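Long-range contacts in acyl-CoA hydrolase (PDB 1VPM), which probably hydrolyses the thioester bond of long-chain fatty acyl-CoA, and binds coenzyme A in a pocket between subunits: residues 64-69 / 124-129; 59-64 / 137-142; 22-27 / 55-60; 48-53 / 86-91. All blocks are in the same frame, centred on the assembly; numbering follows the deposited sequence.

Interaction 1. Residues 64-69 / 124-129; sequences SAVVTA and LTMVAV. With COA (coenzyme A), chain D.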
# COMPACT_ATOMS: atom_id res chain seq x y z
N SER A 64 23.96 8.30 -8.27
CA SER A 64 23.59 7.44 -9.38
C SER A 64 22.42 6.60 -9.01
O SER A 64 22.22 6.31 -7.84
CB SER A 64 24.72 6.45 -9.76
OG SER A 64 25.91 7.13 -10.13
N ALA A 65 21.68 6.12 -10.00
CA ALA A 65 20.83 4.96 -9.76
C ALA A 65 21.70 3.79 -9.28
O ALA A 65 22.89 3.70 -9.61
CB ALA A 65 20.11 4.55 -11.03
N VAL A 66 21.10 2.89 -8.50
CA VAL A 66 21.80 1.71 -8.01
C VAL A 66 20.91 0.48 -8.11
O VAL A 66 19.69 0.59 -8.22
CB VAL A 66 22.31 1.92 -6.58
CG1 VAL A 66 23.19 3.10 -6.49
CG2 VAL A 66 21.12 2.08 -5.59
N VAL A 67 21.54 -0.69 -8.09
CA VAL A 67 20.80 -1.94 -8.00
C VAL A 67 21.47 -2.78 -6.92
O VAL A 67 22.65 -2.59 -6.64
CB VAL A 67 20.80 -2.76 -9.32
CG1 VAL A 67 20.09 -1.98 -10.42
CG2 VAL A 67 22.19 -3.13 -9.76
N THR A 68 20.68 -3.66 -6.31
CA THR A 68 21.21 -4.53 -5.27
C THR A 68 21.81 -5.78 -5.90
O THR A 68 21.11 -6.54 -6.56
CB THR A 68 20.13 -4.93 -4.30
OG1 THR A 68 19.54 -3.74 -3.75
CG2 THR A 68 20.72 -5.82 -3.17
N ALA A 69 23.11 -5.95 -5.78
CA ALA A 69 23.73 -7.16 -6.29
C ALA A 69 23.55 -8.39 -5.41
O ALA A 69 23.36 -9.52 -5.88
CB ALA A 69 25.22 -6.93 -6.48
N LEU A 124 25.24 -5.35 2.50
CA LEU A 124 24.79 -5.51 1.17
C LEU A 124 25.83 -5.04 0.16
O LEU A 124 26.74 -4.25 0.48
CB LEU A 124 23.53 -4.70 0.96
CG LEU A 124 22.29 -5.07 1.77
CD1 LEU A 124 22.35 -4.39 3.13
CD2 LEU A 124 20.97 -4.66 1.05
N THR A 125 25.69 -5.52 -1.05
CA THR A 125 26.53 -5.05 -2.15
C THR A 125 25.62 -4.35 -3.14
O THR A 125 24.74 -4.98 -3.79
CB THR A 125 27.29 -6.20 -2.82
OG1 THR A 125 28.20 -6.82 -1.89
CG2 THR A 125 28.13 -5.64 -3.98
N MSE A 126 25.88 -3.04 -3.32
CA MSE A 126 25.11 -2.21 -4.22
C MSE A 126 25.99 -1.85 -5.40
O MSE A 126 27.17 -1.63 -5.22
CB MSE A 126 24.69 -0.92 -3.51
CG MSE A 126 23.98 -1.09 -2.17
SE MSE A 126 22.34 -2.26 -2.34
CE MSE A 126 21.38 -1.06 -3.43
N VAL A 127 25.41 -1.77 -6.59
CA VAL A 127 26.14 -1.44 -7.81
C VAL A 127 25.55 -0.21 -8.41
O VAL A 127 24.37 -0.17 -8.62
CB VAL A 127 26.15 -2.64 -8.81
CG1 VAL A 127 26.84 -2.25 -10.09
CG2 VAL A 127 26.88 -3.81 -8.18
N ALA A 128 26.38 0.80 -8.66
CA ALA A 128 25.92 2.02 -9.35
C ALA A 128 25.75 1.72 -10.82
O ALA A 128 26.61 1.02 -11.39
CB ALA A 128 26.96 3.13 -9.17
N VAL A 129 24.69 2.22 -11.42
CA VAL A 129 24.41 2.04 -12.83
C VAL A 129 24.16 3.35 -13.55
O VAL A 129 23.58 4.28 -12.96
CB VAL A 129 23.26 1.05 -13.08
CG1 VAL A 129 23.58 -0.30 -12.47
CG2 VAL A 129 21.90 1.57 -12.62
N1A COA D . 27.58 -10.10 -4.74
C2A COA D . 28.49 -9.11 -4.50
N3A COA D . 29.04 -8.41 -5.59
C4A COA D . 28.65 -8.70 -6.86
C5A COA D . 27.72 -9.72 -7.11
C6A COA D . 27.18 -10.43 -6.04
N6A COA D . 26.40 -11.50 -6.29
N7A COA D . 27.54 -9.80 -8.47
C8A COA D . 28.33 -8.86 -9.06
N9A COA D . 29.02 -8.19 -8.08
C1B COA D . 29.82 -6.99 -8.28
C2B COA D . 31.06 -7.32 -9.08
O2B COA D . 32.03 -7.92 -8.26
C3B COA D . 31.45 -5.94 -9.59
O3B COA D . 32.29 -5.38 -8.60
P3B COA D . 33.41 -4.28 -8.90
O7A COA D . 34.69 -4.98 -9.11
O8A COA D . 33.61 -3.33 -7.79
O9A COA D . 32.92 -3.46 -10.07
C4B COA D . 30.09 -5.25 -9.76
O4B COA D . 29.14 -6.10 -9.12
C5B COA D . 29.64 -5.08 -11.22
O5B COA D . 29.63 -6.37 -11.83
P1A COA D . 30.30 -6.70 -13.28
O1A COA D . 30.91 -8.09 -13.22
O2A COA D . 31.27 -5.62 -13.71
O3A COA D . 29.10 -6.65 -14.35
P2A COA D . 27.73 -7.52 -14.37
O4A COA D . 28.06 -8.98 -14.05
O5A COA D . 27.08 -7.26 -15.71
O6A COA D . 26.77 -6.89 -13.22
CBP COA D . 25.13 -7.23 -11.52
CCP COA D . 26.56 -7.52 -11.97
CDP COA D . 25.00 -7.48 -10.01
CEP COA D . 24.86 -5.74 -11.82
CAP COA D . 24.14 -8.15 -12.31
OAP COA D . 24.38 -9.54 -12.18
C9P COA D . 22.71 -7.81 -11.94
O9P COA D . 22.14 -6.69 -12.58
N8P COA D . 22.03 -8.52 -11.03
C7P COA D . 20.67 -8.09 -10.75
C6P COA D . 20.64 -6.88 -9.81
C5P COA D . 19.22 -6.51 -9.47
O5P COA D . 18.47 -6.11 -10.38
N4P COA D . 18.82 -6.65 -8.20
C3P COA D . 17.50 -6.26 -7.77
C2P COA D . 16.46 -7.36 -7.61
S1P COA D . 16.29 -8.70 -8.87
O HOH W 1 22.38 6.73 -12.78
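Val67 and Val127 pair at the middle of two antiparallel strands, 65-69 and 124-129, inclined at 146°. Val67 N gives a hydrogen bond to Val127 O (2.9 Å) and Val127 N returns one to Val67 O (2.9 Å). Val66 with Ala128 and Thr68 with Met126 are the flanking non-hydrogen-bonded pairs. At one end Ala69 N reaches Thr125 O at 2.7 Å, the N-H...O angle bent to 140°; at the other a water links Ala65 N to Val129 O. The strands belong to the curved sheet of a hotdog fold, which wraps round helix 43-62. Val66, Thr68, Met126 and Ala128 share one face, and Val66 and Met126 pack on that helix. Met126, present as selenomethionine, bends twice along its chain, so that its methyl group turns back across the neighbouring strand and CE comes within 3.3 Å of Thr68 OG1. With OG1 anti to its own carbonyl carbon (chi1 -57°), Thr68 hydrogen-bonds Asp51 of the helix. A valine in place of Thr68 is likely to leave the Asp51 carboxylate without this hydroxyl partner. The other face carries the branched residues Val67, Val127 and Val129, well suited to a strand, with Val67 CG2 lying against its two valine neighbours. Coenzyme A is held at the Ala69 end. Its N4P donates to Thr68 O at 2.8 Å, Ala69 CB lies 3.6 Å from CDP, and Thr125 CG2 approaches adenine N3A at 3.3 Å. Val127 CG2 touches O4B of the ribose at 3.4 Å, and Asp75 and Phe76 of the second subunit also hydrogen-bond the ligand, as do this chain's Thr98 and Ser99.

Interaction 2. Residues 59-64 / 137-142; sequences MKHANS and PVPQVE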
# COMPACT_ATOMS: atom_id res chain seq x y z
N MSE A 59 23.01 5.53 -3.28
CA MSE A 59 22.70 6.62 -4.20
C MSE A 59 23.38 7.93 -3.76
O MSE A 59 23.89 8.70 -4.59
CB MSE A 59 21.20 6.79 -4.36
CG MSE A 59 20.60 5.61 -5.09
SE MSE A 59 18.61 5.84 -5.02
CE MSE A 59 18.54 7.21 -6.26
N LYS A 60 23.40 8.16 -2.47
CA LYS A 60 24.08 9.34 -1.93
C LYS A 60 25.58 9.30 -2.14
O LYS A 60 26.20 10.36 -2.39
CB LYS A 60 23.80 9.52 -0.43
CG LYS A 60 22.48 10.10 -0.17
CD LYS A 60 21.94 9.87 1.24
CE LYS A 60 22.52 10.68 2.32
NZ LYS A 60 21.55 10.66 3.47
N HIS A 61 26.17 8.11 -2.02
CA HIS A 61 27.62 8.00 -2.22
C HIS A 61 28.02 8.18 -3.67
O HIS A 61 29.00 8.86 -3.95
CB HIS A 61 28.14 6.67 -1.70
CG HIS A 61 29.61 6.55 -1.80
ND1 HIS A 61 30.47 7.21 -0.95
CD2 HIS A 61 30.38 5.85 -2.67
CE1 HIS A 61 31.71 6.92 -1.31
NE2 HIS A 61 31.69 6.09 -2.34
N ALA A 62 27.24 7.59 -4.57
CA ALA A 62 27.58 7.50 -6.00
C ALA A 62 26.91 8.51 -6.89
O ALA A 62 27.23 8.60 -8.07
CB ALA A 62 27.26 6.14 -6.48
N ASN A 63 25.92 9.22 -6.34
CA ASN A 63 25.08 10.12 -7.11
C ASN A 63 24.58 9.47 -8.42
O ASN A 63 24.70 10.03 -9.51
CB ASN A 63 25.81 11.45 -7.35
CG ASN A 63 26.12 12.20 -6.06
OD1 ASN A 63 27.23 12.16 -5.55
ND2 ASN A 63 25.11 12.85 -5.49
N SER A 64 23.96 8.30 -8.27
CA SER A 64 23.59 7.44 -9.38
C SER A 64 22.42 6.60 -9.01
O SER A 64 22.22 6.31 -7.84
CB SER A 64 24.72 6.45 -9.76
OG SER A 64 25.91 7.13 -10.13
N PRO A 137 31.49 3.46 -12.58
CA PRO A 137 32.49 3.68 -11.53
C PRO A 137 31.98 4.50 -10.37
O PRO A 137 31.19 5.45 -10.56
CB PRO A 137 33.61 4.45 -12.27
CG PRO A 137 33.42 4.13 -13.67
CD PRO A 137 31.97 3.94 -13.89
N VAL A 138 32.40 4.11 -9.17
CA VAL A 138 32.02 4.81 -7.94
C VAL A 138 33.25 5.39 -7.26
O VAL A 138 34.37 4.84 -7.37
CB VAL A 138 31.25 3.90 -6.94
CG1 VAL A 138 30.00 3.39 -7.64
CG2 VAL A 138 32.13 2.79 -6.43
N PRO A 139 33.05 6.51 -6.54
CA PRO A 139 34.17 7.05 -5.78
C PRO A 139 34.53 6.13 -4.58
O PRO A 139 33.73 5.30 -4.12
CB PRO A 139 33.65 8.41 -5.32
CG PRO A 139 32.18 8.35 -5.41
CD PRO A 139 31.81 7.27 -6.33
N GLN A 140 35.73 6.28 -4.09
CA GLN A 140 36.08 5.59 -2.84
C GLN A 140 35.46 6.26 -1.63
O GLN A 140 34.99 7.37 -1.70
CB GLN A 140 37.58 5.56 -2.68
CG GLN A 140 38.25 4.72 -3.69
CD GLN A 140 39.76 4.61 -3.43
OE1 GLN A 140 40.30 5.26 -2.54
NE2 GLN A 140 40.42 3.80 -4.25
N VAL A 141 35.46 5.54 -0.52
CA VAL A 141 35.00 6.03 0.76
C VAL A 141 36.22 6.22 1.70
O VAL A 141 37.24 5.51 1.59
CB VAL A 141 33.93 5.08 1.34
CG1 VAL A 141 34.55 3.79 1.88
CG2 VAL A 141 33.10 5.78 2.35
N GLU A 142 36.13 7.25 2.55
CA GLU A 142 37.18 7.61 3.52
C GLU A 142 36.67 7.28 4.92
O GLU A 142 35.84 8.00 5.41
CB GLU A 142 37.53 9.09 3.44
CG GLU A 142 38.59 9.47 4.51
CD GLU A 142 38.83 10.98 4.66
OE1 GLU A 142 38.51 11.77 3.74
OE2 GLU A 142 39.36 11.36 5.73
O HOH W 2 29.76 7.85 -9.14
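His61 and Ala62 form part of the last turn of the hotdog helix 43-62, and residues 138-141, which lead into and begin the short strand 140-142, cross beside them. The imidazole carries most of the contact. With CG anti to the backbone N (chi1 -177°), the ring swings out from the helix to meet this chain, and His61 NE2 donates to Pro139 O over 2.8 Å. The N-H...O angle is 160°; the acceptor lies close to the ring plane, whereas the donor stands well above the carbonyl plane. The adjoining His61 CE1 rests 3.3 Å from Gln140 O, also at the ring edge, and Val141 CB comes up obliquely to CE1 at 3.9 Å. Histidine suits the place because it offers a flat, partly apolar body together with an N-H for a backbone carbonyl. A leucine in its place would probably leave Pro139 O without its donor and the chain at 139-140 less firmly fixed. Pro139 sets its CG 3.5 Å from His61 O, a compact ring fitting against the helix end. Next to it the small Ala62 lets CG1 of Val138 come to 4.1 Å from its CB, and Val138 continues onto Met100 and Ala128 of the sheet. A water donates to both Ala62 O (2.8 Å) and Pro137 O (3.1 Å), bridging the two backbones. Asn63, with positive phi, then turns the chain out of the helix. Strand 140-142 pairs in parallel with strand 16-18, so the contact ties this small two-stranded sheet to the C-terminal end of the central helix of a hotdog fold.

Interaction 3. Residues 22-27 / 55-60; sequences SRTIQT and ALTAMK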
# COMPACT_ATOMS: atom_id res chain seq x y z
N SER A 22 27.39 9.44 2.91
CA SER A 22 26.45 8.39 2.50
C SER A 22 25.46 8.07 3.64
O SER A 22 24.39 7.48 3.40
CB SER A 22 27.26 7.11 2.13
OG SER A 22 27.78 6.39 3.30
N ARG A 23 25.82 8.44 4.88
CA ARG A 23 25.13 7.86 6.04
C ARG A 23 23.68 8.29 6.06
O ARG A 23 23.37 9.46 5.86
CB ARG A 23 25.88 8.19 7.33
CG ARG A 23 25.23 7.51 8.55
CD ARG A 23 26.12 7.59 9.78
NE ARG A 23 26.18 8.97 10.22
CZ ARG A 23 25.26 9.58 10.95
NH1 ARG A 23 24.18 8.93 11.37
NH2 ARG A 23 25.42 10.86 11.28
N THR A 24 22.77 7.33 6.27
CA THR A 24 21.37 7.57 6.18
C THR A 24 20.65 6.87 7.31
O THR A 24 20.99 5.79 7.71
CB THR A 24 20.77 7.09 4.85
OG1 THR A 24 21.58 7.59 3.77
CG2 THR A 24 19.30 7.46 4.65
N ILE A 25 19.68 7.58 7.85
CA ILE A 25 18.81 7.07 8.92
C ILE A 25 17.35 7.02 8.49
O ILE A 25 16.80 7.94 7.81
CB ILE A 25 18.97 7.89 10.19
CG1 ILE A 25 20.36 7.60 10.80
CG2 ILE A 25 17.79 7.58 11.20
CD1 ILE A 25 20.79 8.67 11.69
N GLN A 26 16.68 5.94 8.87
CA GLN A 26 15.23 5.83 8.68
C GLN A 26 14.59 5.36 9.98
O GLN A 26 15.20 4.65 10.77
CB GLN A 26 14.93 4.86 7.54
CG GLN A 26 13.51 4.52 7.27
CD GLN A 26 12.59 5.68 6.81
OE1 GLN A 26 12.61 6.80 7.34
NE2 GLN A 26 11.67 5.36 5.88
N THR A 27 13.34 5.80 10.21
CA THR A 27 12.55 5.28 11.32
C THR A 27 11.18 4.90 10.77
O THR A 27 10.63 5.65 9.98
CB THR A 27 12.30 6.37 12.38
OG1 THR A 27 13.55 7.00 12.70
CG2 THR A 27 11.68 5.79 13.66
N ALA A 55 19.88 1.34 -0.54
CA ALA A 55 19.73 2.01 -1.84
C ALA A 55 19.93 3.50 -1.65
O ALA A 55 20.65 4.12 -2.44
CB ALA A 55 18.40 1.74 -2.43
N LEU A 56 19.28 4.09 -0.64
CA LEU A 56 19.46 5.51 -0.38
C LEU A 56 20.91 5.88 -0.08
O LEU A 56 21.45 6.85 -0.64
CB LEU A 56 18.53 5.99 0.76
CG LEU A 56 17.04 6.17 0.45
CD1 LEU A 56 16.26 6.18 1.73
CD2 LEU A 56 16.82 7.46 -0.35
N THR A 57 21.51 5.09 0.77
CA THR A 57 22.92 5.25 1.13
C THR A 57 23.86 5.21 -0.10
O THR A 57 24.75 6.07 -0.29
CB THR A 57 23.28 4.20 2.16
OG1 THR A 57 22.40 4.38 3.32
CG2 THR A 57 24.74 4.29 2.58
N ALA A 58 23.66 4.20 -0.93
CA ALA A 58 24.51 4.00 -2.09
C ALA A 58 24.27 5.09 -3.13
O ALA A 58 25.19 5.58 -3.75
CB ALA A 58 24.23 2.60 -2.67
N MSE A 59 23.01 5.53 -3.28
CA MSE A 59 22.70 6.62 -4.20
C MSE A 59 23.38 7.93 -3.76
O MSE A 59 23.89 8.70 -4.59
CB MSE A 59 21.20 6.79 -4.36
CG MSE A 59 20.60 5.61 -5.09
SE MSE A 59 18.61 5.84 -5.02
CE MSE A 59 18.54 7.21 -6.26
N LYS A 60 23.40 8.16 -2.47
CA LYS A 60 24.08 9.34 -1.93
C LYS A 60 25.58 9.30 -2.14
O LYS A 60 26.20 10.36 -2.39
CB LYS A 60 23.80 9.52 -0.43
CG LYS A 60 22.48 10.10 -0.17
CD LYS A 60 21.94 9.87 1.24
CE LYS A 60 22.52 10.68 2.32
NZ LYS A 60 21.55 10.66 3.47
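Lys60 reaches from the helix to the chain at Arg23 and Thr24 with two hydrogen bonds. Its NZ donates to Arg23 O at 3.2 Å, from well above that carbonyl's plane, and to Thr24 OG1 at 3.1 Å. A bend at chi3 (75°) carries the ammonium group round to both acceptors, which a long, flexible lysine can do without leaving its helical position. The Thr24 hydroxyl also works as a donor: OG1 gives its hydrogen to Ser22 O at 2.8 Å, bonding back to the carbonyl two residues earlier, which fixes the rotation of the hydroxyl that receives Lys60. Thr57, for its part, turns its hydroxyl back to Ile53 O within the helix. All this lies where strand 24-29, the outermost on its side of the hotdog sheet within the chain, runs nearly antiparallel to helix 43-62, with short-segment axes 8.8 Å apart at 155°. Past Thr24 the strand meets the third subunit, exchanging hydrogen bonds through Ile25, Gln26 and Thr27. A weaker CA-H...O contact joins Thr57 CA to Ser22 O at 3.5 Å. Van der Waals contacts include Thr57 CG2 at 3.3 Å from Ser22 O, Thr24 CG2 at 4.2 Å from Leu56 CB, and Ser22 CB at 3.8 Å from Thr57 CG2. The short side chains of serine and threonine allow Ser22 and Thr57 to sit this close.

Interaction 4. Residues 48-53 / 86-91; sequences AYIDEI and LELEGF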
# COMPACT_ATOMS: atom_id res chain seq x y z
N ALA A 48 12.97 -5.59 3.57
CA ALA A 48 12.54 -4.54 2.61
C ALA A 48 13.13 -3.20 3.06
O ALA A 48 13.69 -2.41 2.25
CB ALA A 48 11.00 -4.43 2.50
N TYR A 49 13.00 -2.93 4.35
CA TYR A 49 13.51 -1.65 4.91
C TYR A 49 15.01 -1.56 4.88
O TYR A 49 15.57 -0.47 4.59
CB TYR A 49 13.04 -1.45 6.33
CG TYR A 49 11.56 -1.32 6.53
CD1 TYR A 49 10.74 -0.78 5.56
CD2 TYR A 49 11.01 -1.66 7.78
CE1 TYR A 49 9.38 -0.64 5.80
CE2 TYR A 49 9.69 -1.46 8.03
CZ TYR A 49 8.88 -1.00 7.03
OH TYR A 49 7.55 -0.82 7.28
N ILE A 50 15.72 -2.67 5.09
CA ILE A 50 17.17 -2.73 5.00
C ILE A 50 17.65 -2.38 3.57
O ILE A 50 18.55 -1.57 3.40
CB ILE A 50 17.68 -4.14 5.41
CG1 ILE A 50 17.62 -4.34 6.92
CG2 ILE A 50 19.12 -4.41 4.93
CD1 ILE A 50 17.76 -5.74 7.32
N ASP A 51 17.03 -2.96 2.56
CA ASP A 51 17.41 -2.64 1.17
C ASP A 51 17.06 -1.20 0.84
O ASP A 51 17.82 -0.55 0.13
CB ASP A 51 16.70 -3.55 0.20
CG ASP A 51 17.22 -3.39 -1.21
OD1 ASP A 51 18.36 -3.91 -1.41
OD2 ASP A 51 16.51 -2.80 -2.08
N GLU A 52 15.95 -0.68 1.34
CA GLU A 52 15.54 0.70 1.06
C GLU A 52 16.61 1.65 1.55
O GLU A 52 17.01 2.59 0.83
CB GLU A 52 14.19 1.00 1.75
CG GLU A 52 13.57 2.30 1.40
CD GLU A 52 12.26 2.57 2.14
OE1 GLU A 52 11.48 1.60 2.39
OE2 GLU A 52 12.06 3.74 2.48
N ILE A 53 17.07 1.43 2.77
CA ILE A 53 18.05 2.35 3.35
C ILE A 53 19.39 2.13 2.64
O ILE A 53 20.15 3.06 2.42
CB ILE A 53 18.13 2.28 4.88
CG1 ILE A 53 18.87 3.51 5.44
CG2 ILE A 53 18.70 1.09 5.37
CD1 ILE A 53 18.72 3.70 6.89
N LEU A 86 10.95 0.90 14.37
CA LEU A 86 12.19 0.37 13.88
C LEU A 86 13.07 1.50 13.43
O LEU A 86 12.63 2.35 12.67
CB LEU A 86 11.97 -0.53 12.68
CG LEU A 86 11.48 -1.95 12.79
CD1 LEU A 86 11.48 -2.53 11.34
CD2 LEU A 86 12.43 -2.78 13.64
N GLU A 87 14.32 1.46 13.85
CA GLU A 87 15.33 2.46 13.54
C GLU A 87 16.42 1.76 12.68
O GLU A 87 17.00 0.82 13.14
CB GLU A 87 15.97 2.95 14.82
CG GLU A 87 14.96 3.41 15.89
CD GLU A 87 15.63 3.74 17.27
OE1 GLU A 87 16.81 3.33 17.51
OE2 GLU A 87 14.93 4.42 18.08
N LEU A 88 16.71 2.33 11.54
CA LEU A 88 17.70 1.80 10.65
C LEU A 88 18.78 2.85 10.37
O LEU A 88 18.44 4.06 10.24
CB LEU A 88 17.06 1.37 9.32
CG LEU A 88 16.00 0.24 9.35
CD1 LEU A 88 14.60 0.87 9.28
CD2 LEU A 88 16.21 -0.68 8.19
N GLU A 89 20.01 2.36 10.22
CA GLU A 89 21.13 3.23 9.85
C GLU A 89 22.03 2.50 8.88
O GLU A 89 22.38 1.37 9.14
CB GLU A 89 21.93 3.64 11.09
CG GLU A 89 23.09 4.58 10.78
CD GLU A 89 23.96 4.88 11.98
OE1 GLU A 89 23.81 4.29 13.07
OE2 GLU A 89 24.82 5.76 11.85
N GLY A 90 22.39 3.16 7.81
CA GLY A 90 23.21 2.59 6.78
C GLY A 90 24.37 3.52 6.43
O GLY A 90 24.21 4.76 6.53
N PHE A 91 25.48 2.93 6.07
CA PHE A 91 26.58 3.67 5.44
C PHE A 91 27.47 2.79 4.61
O PHE A 91 27.57 1.58 4.83
CB PHE A 91 27.38 4.45 6.49
CG PHE A 91 27.79 3.66 7.68
CD1 PHE A 91 26.98 3.60 8.81
CD2 PHE A 91 29.03 3.06 7.72
CE1 PHE A 91 27.41 2.92 9.93
CE2 PHE A 91 29.45 2.39 8.84
CZ PHE A 91 28.64 2.34 9.95
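Leu86 begins the contact by laying its CD1 against the ring edge of Tyr49, 3.7 Å from CD2 and in the ring plane, the two side chains crossing at about a right angle. Two residues on, Leu88 has the same orientation towards the helix and meets more of it. Its CD2 rests 3.6 Å from Tyr49 C, pressed on the helix backbone itself, and reaches Ile50 CG1 at 4.1 Å. A branched leucine suits this place, since one methyl group can settle between two successive helical residues. Here helix 43-62 lies on the concave side of the hotdog sheet, its axis 8.5 Å from that of strand 86-91 and inclined at 39°, and the interface is wholly without hydrogen bonds. Ile53, with CG1 anti to its backbone N (chi1 -165°), stretches CD1 out to the strand: it comes 3.4 Å from Leu88 O and 3.8 Å from Leu88 CB. The same methyl passes the backbone N of Glu89, while the carboxylate of Glu89 turns to Arg105 and Arg23. At Gly90 the backbones, measured CA to CA, come closest, CA of Ile53 6.2 Å from CA of Gly90, and Ile53 CD1 lies 3.8 Å from Gly90 N.

From the N terminus, interaction 3 opens at strand 24-29 and closes on helix 43-62 at 55-60. Before it closes, interaction 4 has opened at 48-53; it ends on strand 85-95 at 86-91, so the two cross, and strands 24-29 and 85-95 are neighbours in the sheet. Interaction 2 starts at 59-64, sharing Met59 and Lys60 with interaction 3, and closes last at 137-142. Within its span lies interaction 1, which pairs strands 65-75 and 116-129; both cross interaction 4, and interaction 1 follows interaction 3 in series. Interactions 3 and 4 set helix 43-62 on strands 24-29 and 85-95, interaction 2 joins its end to 137-142, and interaction 1 lies at the sheet's other side.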